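Local coordinates for protein viral interleukin-10 homolog (Human herpesvirus 5, PDB 1LQS) that mimics human interleukin-10, binding the human IL-10 receptor and exploiting its immunosuppressive signalling for the virus, at residues L142-L145 with F146-E150; T135-G138 with L139-D143. All coordinates share one frame; numbering follows the deposited sequence.

Contacts 1 and 2 overlap in the C-terminal arm of the chain. Contact 2 covers helix 135-140, the break at Glu-141 and the start of helix 142-155. Contact 1 covers the first turns of helix 142-155. The two share Leu-142 and Asp-143, and their centres are about 11 Å apart. Both lie far out on the arm, with centres about 31 Å (contact 1) and 34 Å (contact 2) from the centre of the chain. Both are buried against the second subunit, whose Phe-35 packs on Leu-142 and Asp-143. In contact 2, the side chain of Thr-135 is about 6 Å from a bound N-acetylglucosamine.

Contact 1. Residues L142-L145 with F146-E150; sequences LDTL and FSRLE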
# COMPACT_ATOMS: atom_id res chain seq x y z
N LEU C 142 9.20 24.37 6.72
CA LEU C 142 10.28 23.89 5.88
C LEU C 142 11.09 22.85 6.65
O LEU C 142 11.60 21.90 6.06
CB LEU C 142 11.19 25.04 5.46
CG LEU C 142 10.72 25.80 4.21
CD1 LEU C 142 11.65 26.98 3.92
CD2 LEU C 142 10.69 24.83 3.02
N ASP C 143 11.19 23.00 7.97
CA ASP C 143 11.94 22.02 8.74
C ASP C 143 11.25 20.65 8.69
O ASP C 143 11.90 19.64 8.45
CB ASP C 143 12.17 22.50 10.20
CG ASP C 143 10.88 22.79 10.99
OD1 ASP C 143 9.80 22.99 10.39
OD2 ASP C 143 10.97 22.85 12.25
N THR C 144 9.94 20.63 8.88
CA THR C 144 9.16 19.39 8.83
C THR C 144 9.24 18.81 7.42
O THR C 144 9.47 17.62 7.24
CB THR C 144 7.68 19.65 9.20
OG1 THR C 144 7.59 20.05 10.57
CG2 THR C 144 6.84 18.40 8.98
N LEU C 145 9.07 19.66 6.41
CA LEU C 145 9.16 19.20 5.04
C LEU C 145 10.48 18.47 4.79
O LEU C 145 10.48 17.38 4.22
CB LEU C 145 9.03 20.38 4.07
CG LEU C 145 9.30 19.94 2.63
CD1 LEU C 145 8.11 19.15 2.16
CD2 LEU C 145 9.53 21.13 1.74
N PHE C 146 11.60 19.06 5.21
CA PHE C 146 12.91 18.43 5.02
C PHE C 146 13.03 17.07 5.68
O PHE C 146 13.87 16.26 5.29
CB PHE C 146 14.03 19.30 5.56
CG PHE C 146 14.05 20.68 5.01
CD1 PHE C 146 13.59 20.93 3.72
CD2 PHE C 146 14.54 21.74 5.78
CE1 PHE C 146 13.60 22.21 3.21
CE2 PHE C 146 14.55 23.03 5.27
CZ PHE C 146 14.08 23.26 3.98
N SER C 147 12.22 16.84 6.71
CA SER C 147 12.26 15.55 7.41
C SER C 147 11.44 14.54 6.63
O SER C 147 11.87 13.41 6.40
CB SER C 147 11.69 15.68 8.82
OG SER C 147 12.62 16.32 9.68
N ARG C 148 10.26 14.97 6.21
CA ARG C 148 9.39 14.11 5.45
C ARG C 148 10.15 13.65 4.22
O ARG C 148 10.16 12.45 3.89
CB ARG C 148 8.15 14.89 5.05
CG ARG C 148 7.39 15.39 6.24
CD ARG C 148 6.86 14.21 7.07
NE ARG C 148 5.93 14.69 8.09
CZ ARG C 148 6.31 15.12 9.28
NH1 ARG C 148 5.41 15.56 10.16
NH2 ARG C 148 7.60 15.06 9.60
N LEU C 149 10.81 14.61 3.56
CA LEU C 149 11.59 14.32 2.36
C LEU C 149 12.73 13.35 2.63
O LEU C 149 12.88 12.37 1.90
CB LEU C 149 12.15 15.60 1.76
CG LEU C 149 13.15 15.35 0.62
CD1 LEU C 149 12.53 14.41 -0.39
CD2 LEU C 149 13.55 16.66 -0.05
N GLU C 150 13.53 13.59 3.66
CA GLU C 150 14.62 12.65 3.90
C GLU C 150 14.02 11.32 4.26
O GLU C 150 14.47 10.28 3.81
CB GLU C 150 15.56 13.11 5.02
CG GLU C 150 16.31 11.94 5.62
CD GLU C 150 17.58 12.33 6.32
OE1 GLU C 150 17.60 13.41 6.95
OE2 GLU C 150 18.55 11.55 6.26
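Phe-146 lies across Leu-142, one turn earlier in the helix. CZ of Phe-146 is 3.7 Å from CB of Leu-142 and 3.9 Å from CD2 of the same leucine. The carbonyl of Leu-142 sits over one face of the ring. CG of Phe-146 stands beside its own backbone N (chi1 -55°), which brings the ring back over the preceding turn. Leu-145 CD2 makes a looser contact with Phe-146 CE1 at 4.5 Å.

On another side of the helix, Arg-148 runs alongside Thr-144. The methyl CG2 of Thr-144 lies over one face of the guanidinium, 3.3 Å from Arg-148 CZ, and sits off-centre there. The arginine chain bends at chi2 (-63°), and this turns the guanidinium back over the methyl.

The backbone sets these spacings. Phe-146 N bonds to Leu-142 O, and Leu-149 N to Leu-145 O. Thr-144 O accepts two bonds, from Arg-148 N at 3.0 Å and from Ser-147 N at 2.9 Å. At the start of the helix, Asp-143 OD1 takes a weak bond from Thr-144 N, while its OD2 pairs with a basic side chain in the chain of another protein.

Outside the helix, the second subunit covers Leu-142 with Phe-35 and Leu-145 with Leu-52. The chemistry is thus divided. Leu-142 and Leu-145 give an apolar surface for the partner subunit, and the Phe-146 ring is packed on Leu-142. Arg-148 makes directed bonds between chains. The Thr-144 methyl covers one face of its guanidinium, while NE bonds to the main-chain O of Asp-53 of the second subunit and NH1 to a polar side chain of another protein, which probably limits rotation of the group.

Contact 2. Residues T135-G138 with L139-D143; sequences TRKG and LSELD
Lys-137 leaves the helix with CG opposite the backbone N (chi1 176°), then folds at chi2 (61°) and chi3 (70°). This fold carries its CD against the carboxylate of the extended Glu-141, with Lys-137 CD 3.3 Å from Glu-141 OE1. The charged ends do not form a salt bridge: Lys-137 NZ is 4.4 Å from Glu-141 OE1. Each end is held by the second subunit instead. The ammonium bonds to the main-chain O atoms of Ser-49 and Asp-47 there, and Glu-141 OE1 accepts from Trp-51 N.

Thr-135 and Leu-139 lie side by side, with CG2 of Thr-135 4.1 Å from CD1 of Leu-139. Two backbone bonds hold this turn: Leu-139 N to Thr-135 O at 3.0 Å, and Ser-140 N to Arg-136 O at 2.9 Å. The next step is poorer. Glu-141 N makes only weak bonds, to Lys-137 O and to Gly-138 O. Gly-138 O is also hydrogen-bonded to the Tyr-73 hydroxyl of the second subunit.

Glu-141 leaves helical geometry and takes the N-cap position of helix 142-155. The site is a helix-to-helix junction in the C-terminal arm, packed against the partner in the intertwined dimer known for IL-10 itself.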
# COMPACT_ATOMS: atom_id res chain seq x y z
N THR C 135 0.86 30.61 3.03
CA THR C 135 2.26 30.86 2.68
C THR C 135 3.05 30.80 3.98
O THR C 135 4.15 30.27 4.04
CB THR C 135 2.48 32.25 2.08
OG1 THR C 135 1.75 32.37 0.86
CG2 THR C 135 3.96 32.48 1.81
N ARG C 136 2.44 31.35 5.02
CA ARG C 136 3.06 31.41 6.34
C ARG C 136 3.34 30.04 6.95
O ARG C 136 4.47 29.77 7.36
CB ARG C 136 2.16 32.22 7.27
CG ARG C 136 2.83 33.40 7.91
CD ARG C 136 1.85 34.13 8.80
NE ARG C 136 0.97 35.03 8.05
CZ ARG C 136 -0.35 35.10 8.19
NH1 ARG C 136 -0.98 34.32 9.05
NH2 ARG C 136 -1.04 35.98 7.50
N LYS C 137 2.32 29.18 7.01
CA LYS C 137 2.51 27.86 7.59
C LYS C 137 3.46 27.05 6.75
O LYS C 137 4.23 26.24 7.26
CB LYS C 137 1.17 27.12 7.72
CG LYS C 137 1.27 25.69 8.24
CD LYS C 137 1.88 25.58 9.63
CE LYS C 137 0.94 26.13 10.70
NZ LYS C 137 1.47 26.02 12.10
N GLY C 138 3.42 27.29 5.44
CA GLY C 138 4.29 26.56 4.54
C GLY C 138 5.76 26.84 4.78
O GLY C 138 6.58 25.93 4.86
N LEU C 139 6.11 28.12 4.89
CA LEU C 139 7.50 28.47 5.11
C LEU C 139 7.89 28.12 6.54
O LEU C 139 9.06 27.86 6.84
CB LEU C 139 7.70 29.96 4.82
CG LEU C 139 7.59 30.28 3.33
CD1 LEU C 139 7.76 31.78 3.09
CD2 LEU C 139 8.64 29.49 2.55
N SER C 140 6.88 28.09 7.40
CA SER C 140 7.07 27.78 8.81
C SER C 140 7.43 26.32 9.00
O SER C 140 8.08 25.95 9.99
CB SER C 140 5.79 28.09 9.59
OG SER C 140 5.49 27.07 10.53
N GLU C 141 7.02 25.49 8.06
CA GLU C 141 7.28 24.06 8.16
C GLU C 141 8.36 23.50 7.25
O GLU C 141 8.44 22.30 7.04
CB GLU C 141 5.98 23.28 7.98
CG GLU C 141 4.96 23.52 9.06
CD GLU C 141 3.87 22.47 9.07
OE1 GLU C 141 2.99 22.51 9.96
OE2 GLU C 141 3.88 21.59 8.18
N LEU C 142 9.20 24.37 6.72
CA LEU C 142 10.28 23.89 5.88
C LEU C 142 11.09 22.85 6.65
O LEU C 142 11.60 21.90 6.06
CB LEU C 142 11.19 25.04 5.46
CG LEU C 142 10.72 25.80 4.21
CD1 LEU C 142 11.65 26.98 3.92
CD2 LEU C 142 10.69 24.83 3.02
N ASP C 143 11.19 23.00 7.97
CA ASP C 143 11.94 22.02 8.74
C ASP C 143 11.25 20.65 8.69
O ASP C 143 11.90 19.64 8.45
CB ASP C 143 12.17 22.50 10.20
CG ASP C 143 10.88 22.79 10.99
OD1 ASP C 143 9.80 22.99 10.39
OD2 ASP C 143 10.97 22.85 12.25